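Local coordinates for protein putative phosphohydrolase (Shewanella amazonensis, PDB 3M1T) that is of unknown function but, as an HDOD-domain member of the HD phosphodiesterase clan, is a putative phosphohydrolase that may act in signal transduction, at residues A[27-32]-A[85-90]; A[13-18]-A[142-147]; A[153-158]-A[171-176]. All blocks are in the same frame, centred on the assembly; numbering follows the deposited sequence.

How the contacts relate
The three contacts illustrate how an all-helical chain is tied together by small apolar meetings at several sites. Contact 2, joining residues 13-18 to 142-147, spans more than 120 residues, and contact 1 lies wholly within that span; their centres are 20 Å apart and their nearest atoms about 5 Å, without touching. Contact 3 follows along the chain and adjoins contact 2: the centres are 16 Å apart, and Ile145 CG2 packs on Leu174 CD1 at 3.8 Å. Contacts 1 and 3 lie on opposite sides of the chain's centre, their centres 33 Å apart. All three belong to the HDOD domain, and none is known to line an active site.

Contact 1 of 3, residues A[27-32]-A[85-90]; sequences VVNNED and LVIASA
The closing turn of helix 19-29 packs against the middle of helix 79-94 in the all-helical HDOD domain, through Val28 and Asn29 on one side and Val86 and Ile87 on the other. Of the two methyls of Val28, CG1 meets Val86 alone, at 4.0 Å from its CG1. The other, Val28 CG2, lies between two neighbours, 3.9 Å from Ile87 CG1 and 4.1 Å from Val86 CG1. At chi1 -62° CG1 of Val28 is anti to the carbonyl carbon and CG2 sits between that carbon and the backbone N, so both methyls face the partner helix. These methyl contacts hold for one of two modelled conformers of Val28 and are less certain for that reason. The valine and Ile87 run antiparallel, whereas Val28 and Val86 meet at a slant.

Beside these aliphatic side chains the amide of Asn29 folds inward, bringing OD1 to 3.2 Å from Ile87 CD1. That is a close van der Waals approach and no hydrogen bond; it sets the amide oxygen against the end methyl of an extended isoleucine (chi2 164°). Just beyond, Asn30 OD1 accepts from Asp32 N at 2.9 Å, an Asx turn that shapes the chain as it leaves the helix. In the partner helix Leu85 O is gripped twice by one residue, Ser89 N and Ser89 OG (2.8 Å) arriving from opposite faces of the carbonyl plane.

Around the contact, Val86 also rests on Leu24 and Ile87 on Leu25 of helix 19-29. Helix 35-43 closes over Val28 with Val38 and over Val86 with Leu42, Phe191 touches both Asn29 and Ile87, and helix 46-56 packs on the side of helix 79-94 that carries Leu85 and Ser89.

Contact 2 of 3, residues A[13-18]-A[142-147]; sequences ELPRLP and ELLIVN
The pyrrolidine ring of Pro15, puckered and therefore only roughly flat, is the ring that touches across this contact, and Leu144 meets it at the corner formed by CG and CD. Leu144 CD2 stands 3.8 Å from Pro15 CD and 3.9 Å from Pro15 CG, so a single methyl touches two neighbouring ring carbons, and the two side chains approach at a slant. The other methyl of the leucine has a different neighbour: Leu144 CD1 lies 4.1 Å from Leu14 CD2, and here the two leucines stand nearly perpendicular. Leu144 thus works as a fork, one prong for each of two consecutive residues. With chi1 at -71° and chi2 at -179°, CD1 prolongs the extended side chain toward Leu14 while CD2 branches off toward Pro15.

No hydrogen bond joins the segments; the meeting is purely apolar and lies near the surface. A polar tie to the rest of the fold comes from Pro15 O, which accepts a hydrogen bond from Trp189 NE1; the salt bridge of Glu13 OE1 with Lys10 NZ is local. On helix 178-188, Leu184 and Ser188 touch Leu14, while Leu185 touches Pro15, so the same two residues that receive Leu144 also pack on a second helix.

Such an arrangement is the packing of an irregular, proline-containing linker across a helical bundle. Here the connection between helix 5-8 and helix 19-29 is laid over helices 140-148 and 178-188, bringing an early part of the chain against a much later part of the same fold.

Contact 3 of 3, residues A[153-158]-A[171-176]; sequences AATISA and KELLGY
Ala153 O, one turn ahead of the Ile156 that meets Leu173 across this contact, takes two donors from one residue: Ser157 N at 3.0 Å, the regular helical bond, and Ser157 OG at 3.3 Å, a weak one. The same hydroxyl is also hydrogen-bonded to Arg166 NH1 and so ties helix 150-161 to the start of helix 166-174.

Between the helices the contact itself is apolar. Leu173 CD1, the end of an extended side chain (chi2 178°), lies alongside the Ile156 CG1 methylene at 3.9 Å, and the two side chains lie antiparallel, overlapping at their ends. Thr155 adds its methyl at the margin, with CG2 4.3 Å from the same Leu173 CD1, while its hydroxyl OG1 turns back to Ala151 O in its own helix. Ile156 is buried, packing also on Arg166, Met169 and Glu170; Leu173 is exposed and rests on Val152 as well.

Helix 166-174 ends immediately afterwards. Gly175 departs from helical angles with a positive phi of 87°, although its N still reaches Lys171 O at 2.9 Å. Tyr176 then folds back so that Leu174 CB sits over one face of its ring, displaced to the ring margin.

The whole is a pair of consecutive helices of an all-helical fold, joined by a short connection and packed together through branched aliphatic side chains.

Contact 1 of 3, residues A[27-32]-A[85-90]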
loop_
_atom_site.group_PDB
_atom_site.type_symbol
_atom_site.label_atom_id
_atom_site.label_comp_id
_atom_site.label_asym_id
_atom_site.label_seq_id
_atom_site.Cartn_x
_atom_site.Cartn_y
_atom_site.Cartn_z
ATOM N N VAL A 27 18.344 -0.998 5.373
ATOM C CA VAL A 27 19.149 -0.117 4.570
ATOM C C VAL A 27 18.334 0.892 3.767
ATOM O O VAL A 27 18.614 2.096 3.789
ATOM C CB VAL A 27 20.075 -0.969 3.590
ATOM C CG1 VAL A 27 20.836 -0.054 2.661
ATOM C CG2 VAL A 27 21.094 -1.827 4.379
ATOM N N VAL A 28 17.318 0.456 3.020
ATOM C CA VAL A 28 16.577 1.411 2.159
ATOM C C VAL A 28 15.496 2.230 2.886
ATOM O O VAL A 28 14.957 3.181 2.339
ATOM C CB VAL A 28 15.941 0.745 0.909
ATOM C CG1 VAL A 28 17.029 0.145 0.017
ATOM C CG2 VAL A 28 14.920 -0.299 1.324
ATOM N N ASN A 29 15.143 1.846 4.098
ATOM C CA ASN A 29 14.274 2.714 4.944
ATOM C C ASN A 29 15.087 3.789 5.654
ATOM O O ASN A 29 14.480 4.753 6.197
ATOM C CB ASN A 29 13.470 1.881 5.961
ATOM C CG ASN A 29 12.314 1.107 5.341
ATOM O OD1 ASN A 29 11.857 1.456 4.271
ATOM N ND2 ASN A 29 11.809 0.091 6.018
ATOM N N ASN A 30 16.410 3.642 5.693
ATOM C CA ASN A 30 17.319 4.606 6.311
ATOM C C ASN A 30 17.740 5.684 5.327
ATOM O O ASN A 30 18.572 5.468 4.435
ATOM C CB ASN A 30 18.536 3.901 6.921
ATOM C CG ASN A 30 19.346 4.803 7.788
ATOM O OD1 ASN A 30 19.245 6.024 7.670
ATOM N ND2 ASN A 30 20.180 4.232 8.645
ATOM N N GLU A 31 17.149 6.877 5.486
ATOM C CA GLU A 31 17.465 7.994 4.592
ATOM C C GLU A 31 18.947 8.338 4.553
ATOM O O GLU A 31 19.412 8.982 3.629
ATOM C CB GLU A 31 16.590 9.217 4.930
ATOM C CG GLU A 31 15.131 9.013 4.550
ATOM N N ASP A 32 19.730 7.906 5.536
ATOM C CA ASP A 32 21.153 8.192 5.525
ATOM C C ASP A 32 22.017 7.051 4.943
ATOM O O ASP A 32 23.237 7.138 4.947
ATOM C CB ASP A 32 21.614 8.568 6.941
ATOM C CG ASP A 32 20.880 9.806 7.496
ATOM O OD1 ASP A 32 20.614 10.767 6.722
ATOM O OD2 ASP A 32 20.573 9.803 8.717
ATOM N N LEU A 85 10.831 1.595 -4.925
ATOM C CA LEU A 85 10.669 0.403 -5.739
ATOM C C LEU A 85 11.284 -0.834 -5.104
ATOM O O LEU A 85 10.753 -1.943 -5.261
ATOM C CB LEU A 85 11.207 0.628 -7.170
ATOM C CG LEU A 85 10.463 1.667 -7.980
ATOM C CD1 LEU A 85 11.101 1.699 -9.346
ATOM C CD2 LEU A 85 8.928 1.405 -8.062
ATOM N N VAL A 86 12.379 -0.641 -4.371
ATOM C CA VAL A 86 12.987 -1.751 -3.596
ATOM C C VAL A 86 12.021 -2.198 -2.526
ATOM O O VAL A 86 11.784 -3.363 -2.355
ATOM C CB VAL A 86 14.369 -1.374 -2.995
ATOM C CG1 VAL A 86 14.862 -2.491 -2.088
ATOM C CG2 VAL A 86 15.356 -1.070 -4.123
ATOM N N ILE A 87 11.430 -1.237 -1.795
ATOM C CA ILE A 87 10.477 -1.575 -0.754
ATOM C C ILE A 87 9.344 -2.354 -1.358
ATOM O O ILE A 87 8.943 -3.386 -0.846
ATOM C CB ILE A 87 9.973 -0.313 -0.046
ATOM C CG1 ILE A 87 11.105 0.299 0.767
ATOM C CG2 ILE A 87 8.732 -0.660 0.860
ATOM C CD1 ILE A 87 10.838 1.754 1.204
ATOM N N ALA A 88 8.745 -1.817 -2.431
ATOM C CA ALA A 88 7.664 -2.525 -3.108
ATOM C C ALA A 88 8.010 -3.938 -3.517
ATOM O O ALA A 88 7.244 -4.895 -3.251
ATOM C CB ALA A 88 7.150 -1.692 -4.371
ATOM N N SER A 89 9.205 -4.099 -4.096
ATOM C CA SER A 89 9.629 -5.406 -4.616
ATOM C C SER A 89 9.864 -6.383 -3.467
ATOM O O SER A 89 9.508 -7.556 -3.539
ATOM C CB SER A 89 10.885 -5.255 -5.447
ATOM O OG SER A 89 10.602 -4.434 -6.549
ATOM N N ALA A 90 10.400 -5.871 -2.371
ATOM C CA ALA A 90 10.625 -6.708 -1.190
ATOM C C ALA A 90 9.308 -7.186 -0.565
ATOM O O ALA A 90 9.153 -8.368 -0.222
ATOM C CB ALA A 90 11.487 -5.982 -0.149
#

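Contact 2 of 3, residues A[13-18]-A[142-147]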
loop_
_atom_site.group_PDB
_atom_site.type_symbol
_atom_site.label_atom_id
_atom_site.label_comp_id
_atom_site.label_asym_id
_atom_site.label_seq_id
_atom_site.Cartn_x
_atom_site.Cartn_y
_atom_site.Cartn_z
ATOM N N GLU A 13 2.265 -14.774 15.366
ATOM C CA GLU A 13 1.796 -15.515 14.209
ATOM C C GLU A 13 2.115 -14.851 12.887
ATOM O O GLU A 13 1.950 -15.458 11.833
ATOM C CB GLU A 13 0.291 -15.737 14.352
ATOM C CG GLU A 13 0.009 -16.655 15.530
ATOM C CD GLU A 13 -1.484 -16.748 15.845
ATOM O OE1 GLU A 13 -2.301 -16.378 14.987
ATOM O OE2 GLU A 13 -1.797 -17.184 16.968
ATOM N N LEU A 14 2.565 -13.603 12.907
ATOM C CA LEU A 14 2.736 -12.877 11.688
ATOM C C LEU A 14 3.889 -13.467 10.883
ATOM O O LEU A 14 4.854 -13.977 11.477
ATOM C CB LEU A 14 3.075 -11.385 11.980
ATOM C CG LEU A 14 1.975 -10.581 12.651
ATOM C CD1 LEU A 14 2.493 -9.219 13.089
ATOM C CD2 LEU A 14 0.792 -10.370 11.703
ATOM N N PRO A 15 3.835 -13.313 9.586
ATOM C CA PRO A 15 4.932 -13.772 8.782
ATOM C C PRO A 15 6.198 -13.004 9.061
ATOM O O PRO A 15 6.149 -11.798 9.344
ATOM C CB PRO A 15 4.469 -13.505 7.378
ATOM C CG PRO A 15 3.493 -12.493 7.487
ATOM C CD PRO A 15 2.764 -12.763 8.750
ATOM N N ARG A 16 7.301 -13.725 8.986
ATOM C CA ARG A 16 8.608 -13.182 9.265
ATOM C C ARG A 16 9.358 -12.992 7.968
ATOM O O ARG A 16 9.342 -13.867 7.083
ATOM C CB ARG A 16 9.390 -14.127 10.145
ATOM C CG ARG A 16 9.160 -13.880 11.633
ATOM C CD ARG A 16 10.477 -13.652 12.312
ATOM N NE ARG A 16 10.690 -14.653 13.346
ATOM C CZ ARG A 16 11.878 -14.953 13.864
ATOM N NH1 ARG A 16 12.983 -14.340 13.443
ATOM N NH2 ARG A 16 11.966 -15.897 14.805
ATOM N N LEU A 17 10.021 -11.845 7.842
ATOM C CA LEU A 17 10.907 -11.622 6.704
ATOM C C LEU A 17 12.185 -12.440 6.852
ATOM O O LEU A 17 12.717 -12.572 7.947
ATOM C CB LEU A 17 11.261 -10.151 6.608
ATOM C CG LEU A 17 10.077 -9.224 6.326
ATOM C CD1 LEU A 17 10.613 -7.739 6.417
ATOM C CD2 LEU A 17 9.433 -9.593 4.965
ATOM N N PRO A 18 12.702 -12.940 5.726
ATOM C CA PRO A 18 14.044 -13.529 5.743
ATOM C C PRO A 18 15.039 -12.477 6.175
ATOM O O PRO A 18 14.855 -11.280 5.871
ATOM C CB PRO A 18 14.264 -13.902 4.278
ATOM C CG PRO A 18 12.941 -14.014 3.669
ATOM C CD PRO A 18 12.093 -12.989 4.387
ATOM N N GLU A 142 -5.822 -7.785 4.435
ATOM C CA GLU A 142 -6.834 -8.609 3.740
ATOM C C GLU A 142 -6.272 -10.033 3.536
ATOM O O GLU A 142 -6.876 -11.066 3.898
ATOM C CB GLU A 142 -7.147 -7.942 2.384
ATOM C CG GLU A 142 -8.417 -8.394 1.687
ATOM C CD GLU A 142 -8.803 -7.510 0.497
ATOM O OE1 GLU A 142 -8.089 -6.533 0.159
ATOM O OE2 GLU A 142 -9.847 -7.806 -0.115
ATOM N N LEU A 143 -5.080 -10.076 2.968
ATOM C CA LEU A 143 -4.383 -11.345 2.697
ATOM C C LEU A 143 -4.068 -12.133 3.965
ATOM O O LEU A 143 -4.217 -13.355 4.017
ATOM C CB LEU A 143 -3.118 -11.081 1.866
ATOM C CG LEU A 143 -3.382 -10.332 0.562
ATOM C CD1 LEU A 143 -2.084 -10.101 -0.153
ATOM C CD2 LEU A 143 -4.430 -11.072 -0.376
ATOM N N LEU A 144 -3.639 -11.431 5.016
ATOM C CA LEU A 144 -3.264 -12.099 6.236
ATOM C C LEU A 144 -4.509 -12.807 6.825
ATOM O O LEU A 144 -4.348 -13.884 7.391
ATOM C CB LEU A 144 -2.746 -11.067 7.263
ATOM C CG LEU A 144 -1.404 -10.440 6.983
ATOM C CD1 LEU A 144 -1.083 -9.485 8.144
ATOM C CD2 LEU A 144 -0.285 -11.511 6.927
ATOM N N ILE A 145 -5.662 -12.159 6.787
ATOM C CA ILE A 145 -6.895 -12.765 7.338
ATOM C C ILE A 145 -7.295 -14.029 6.578
ATOM O O ILE A 145 -7.643 -15.071 7.174
ATOM C CB ILE A 145 -8.012 -11.779 7.465
ATOM C CG1 ILE A 145 -7.679 -10.716 8.542
ATOM C CG2 ILE A 145 -9.380 -12.510 7.791
ATOM C CD1 ILE A 145 -8.643 -9.660 8.610
ATOM N N VAL A 146 -7.238 -13.964 5.262
ATOM C CA VAL A 146 -7.546 -15.166 4.449
ATOM C C VAL A 146 -6.603 -16.303 4.768
ATOM O O VAL A 146 -7.024 -17.459 4.934
ATOM C CB VAL A 146 -7.512 -14.827 2.951
ATOM C CG1 VAL A 146 -7.625 -16.136 2.061
ATOM C CG2 VAL A 146 -8.618 -13.843 2.625
ATOM N N ASN A 147 -5.311 -16.006 4.875
ATOM C CA ASN A 147 -4.354 -17.051 5.181
ATOM C C ASN A 147 -4.369 -17.554 6.597
ATOM O O ASN A 147 -4.178 -18.739 6.821
ATOM C CB ASN A 147 -2.983 -16.619 4.719
ATOM C CG ASN A 147 -2.766 -16.989 3.236
ATOM O OD1 ASN A 147 -1.641 -17.178 2.792
ATOM N ND2 ASN A 147 -3.868 -17.136 2.483
#

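Contact 3 of 3, residues A[153-158]-A[171-176]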
loop_
_atom_site.group_PDB
_atom_site.type_symbol
_atom_site.label_atom_id
_atom_site.label_comp_id
_atom_site.label_asym_id
_atom_site.label_seq_id
_atom_site.Cartn_x
_atom_site.Cartn_y
_atom_site.Cartn_z
ATOM N N ALA A 153 -12.695 -16.057 7.216
ATOM C CA ALA A 153 -12.682 -15.199 6.048
ATOM C C ALA A 153 -13.762 -15.543 5.067
ATOM O O ALA A 153 -14.420 -14.675 4.536
ATOM C CB ALA A 153 -11.306 -15.269 5.352
ATOM N N ALA A 154 -13.976 -16.830 4.816
ATOM C CA ALA A 154 -15.022 -17.244 3.921
ATOM C C ALA A 154 -16.437 -16.908 4.453
ATOM O O ALA A 154 -17.342 -16.454 3.731
ATOM C CB ALA A 154 -14.924 -18.784 3.657
ATOM N N THR A 155 -16.607 -17.152 5.750
ATOM C CA THR A 155 -17.870 -16.819 6.424
ATOM C C THR A 155 -18.144 -15.332 6.316
ATOM O O THR A 155 -19.301 -14.911 6.051
ATOM C CB THR A 155 -17.808 -17.292 7.873
ATOM O OG1 THR A 155 -17.702 -18.728 7.847
ATOM C CG2 THR A 155 -19.086 -16.863 8.642
ATOM N N ILE A 156 -17.090 -14.533 6.452
ATOM C CA ILE A 156 -17.252 -13.070 6.342
ATOM C C ILE A 156 -17.648 -12.686 4.933
ATOM O O ILE A 156 -18.553 -11.899 4.708
ATOM C CB ILE A 156 -15.988 -12.320 6.797
ATOM C CG1 ILE A 156 -15.789 -12.490 8.317
ATOM C CG2 ILE A 156 -16.066 -10.841 6.408
ATOM C CD1 ILE A 156 -14.542 -11.963 8.888
ATOM N N SER A 157 -16.963 -13.263 3.938
ATOM C CA SER A 157 -17.298 -12.937 2.538
ATOM C C SER A 157 -18.708 -13.300 2.174
ATOM O O SER A 157 -19.391 -12.557 1.469
ATOM C CB SER A 157 -16.309 -13.581 1.577
ATOM O OG SER A 157 -15.047 -12.952 1.740
ATOM N N ALA A 158 -19.200 -14.409 2.710
ATOM C CA ALA A 158 -20.591 -14.776 2.448
ATOM C C ALA A 158 -21.563 -13.745 3.049
ATOM O O ALA A 158 -22.557 -13.363 2.397
ATOM C CB ALA A 158 -20.887 -16.203 2.983
ATOM N N LYS A 171 -14.246 -7.478 12.982
ATOM C CA LYS A 171 -14.261 -7.216 14.416
ATOM C C LYS A 171 -15.085 -8.152 15.240
ATOM O O LYS A 171 -14.669 -8.616 16.278
ATOM C CB LYS A 171 -14.500 -5.734 14.771
ATOM C CG LYS A 171 -13.218 -5.133 15.360
ATOM C CD LYS A 171 -13.200 -3.629 15.415
ATOM C CE LYS A 171 -11.818 -3.072 15.043
ATOM N NZ LYS A 171 -11.407 -1.902 15.923
ATOM N N GLU A 172 -16.272 -8.494 14.745
ATOM C CA GLU A 172 -17.100 -9.406 15.448
ATOM C C GLU A 172 -16.480 -10.742 15.608
ATOM O O GLU A 172 -16.555 -11.273 16.712
ATOM C CB GLU A 172 -18.478 -9.608 14.758
ATOM C CG GLU A 172 -19.389 -8.395 14.765
ATOM C CD GLU A 172 -20.848 -8.690 14.488
ATOM O OE1 GLU A 172 -21.191 -9.877 14.455
ATOM O OE2 GLU A 172 -21.629 -7.711 14.388
ATOM N N LEU A 173 -15.950 -11.355 14.534
ATOM C CA LEU A 173 -15.527 -12.733 14.586
ATOM C C LEU A 173 -14.054 -12.917 14.994
ATOM O O LEU A 173 -13.691 -13.980 15.468
ATOM C CB LEU A 173 -15.777 -13.405 13.229
ATOM C CG LEU A 173 -17.258 -13.527 12.875
ATOM C CD1 LEU A 173 -17.399 -14.170 11.479
ATOM C CD2 LEU A 173 -17.949 -14.343 13.933
ATOM N N LEU A 174 -13.240 -11.903 14.785
ATOM C CA LEU A 174 -11.803 -11.953 15.056
ATOM C C LEU A 174 -11.369 -11.039 16.194
ATOM O O LEU A 174 -10.310 -11.280 16.760
ATOM C CB LEU A 174 -11.014 -11.538 13.825
ATOM C CG LEU A 174 -11.232 -12.401 12.561
ATOM C CD1 LEU A 174 -10.606 -11.698 11.340
ATOM C CD2 LEU A 174 -10.732 -13.809 12.774
ATOM N N GLY A 175 -12.107 -9.973 16.455
ATOM C CA GLY A 175 -11.753 -8.990 17.461
ATOM C C GLY A 175 -10.837 -7.889 16.928
ATOM O O GLY A 175 -10.390 -7.003 17.709
ATOM N N TYR A 176 -10.536 -7.899 15.630
ATOM C CA TYR A 176 -9.787 -6.848 14.974
ATOM C C TYR A 176 -10.174 -6.872 13.515
ATOM O O TYR A 176 -10.842 -7.851 13.086
ATOM C CB TYR A 176 -8.254 -7.109 15.145
ATOM C CG TYR A 176 -7.800 -8.429 14.626
ATOM C CD1 TYR A 176 -7.600 -8.607 13.273
ATOM C CD2 TYR A 176 -7.710 -9.546 15.438
ATOM C CE1 TYR A 176 -7.249 -9.816 12.802
ATOM C CE2 TYR A 176 -7.311 -10.791 14.963
ATOM C CZ TYR A 176 -7.127 -10.926 13.622
ATOM O OH TYR A 176 -6.778 -12.166 13.133
#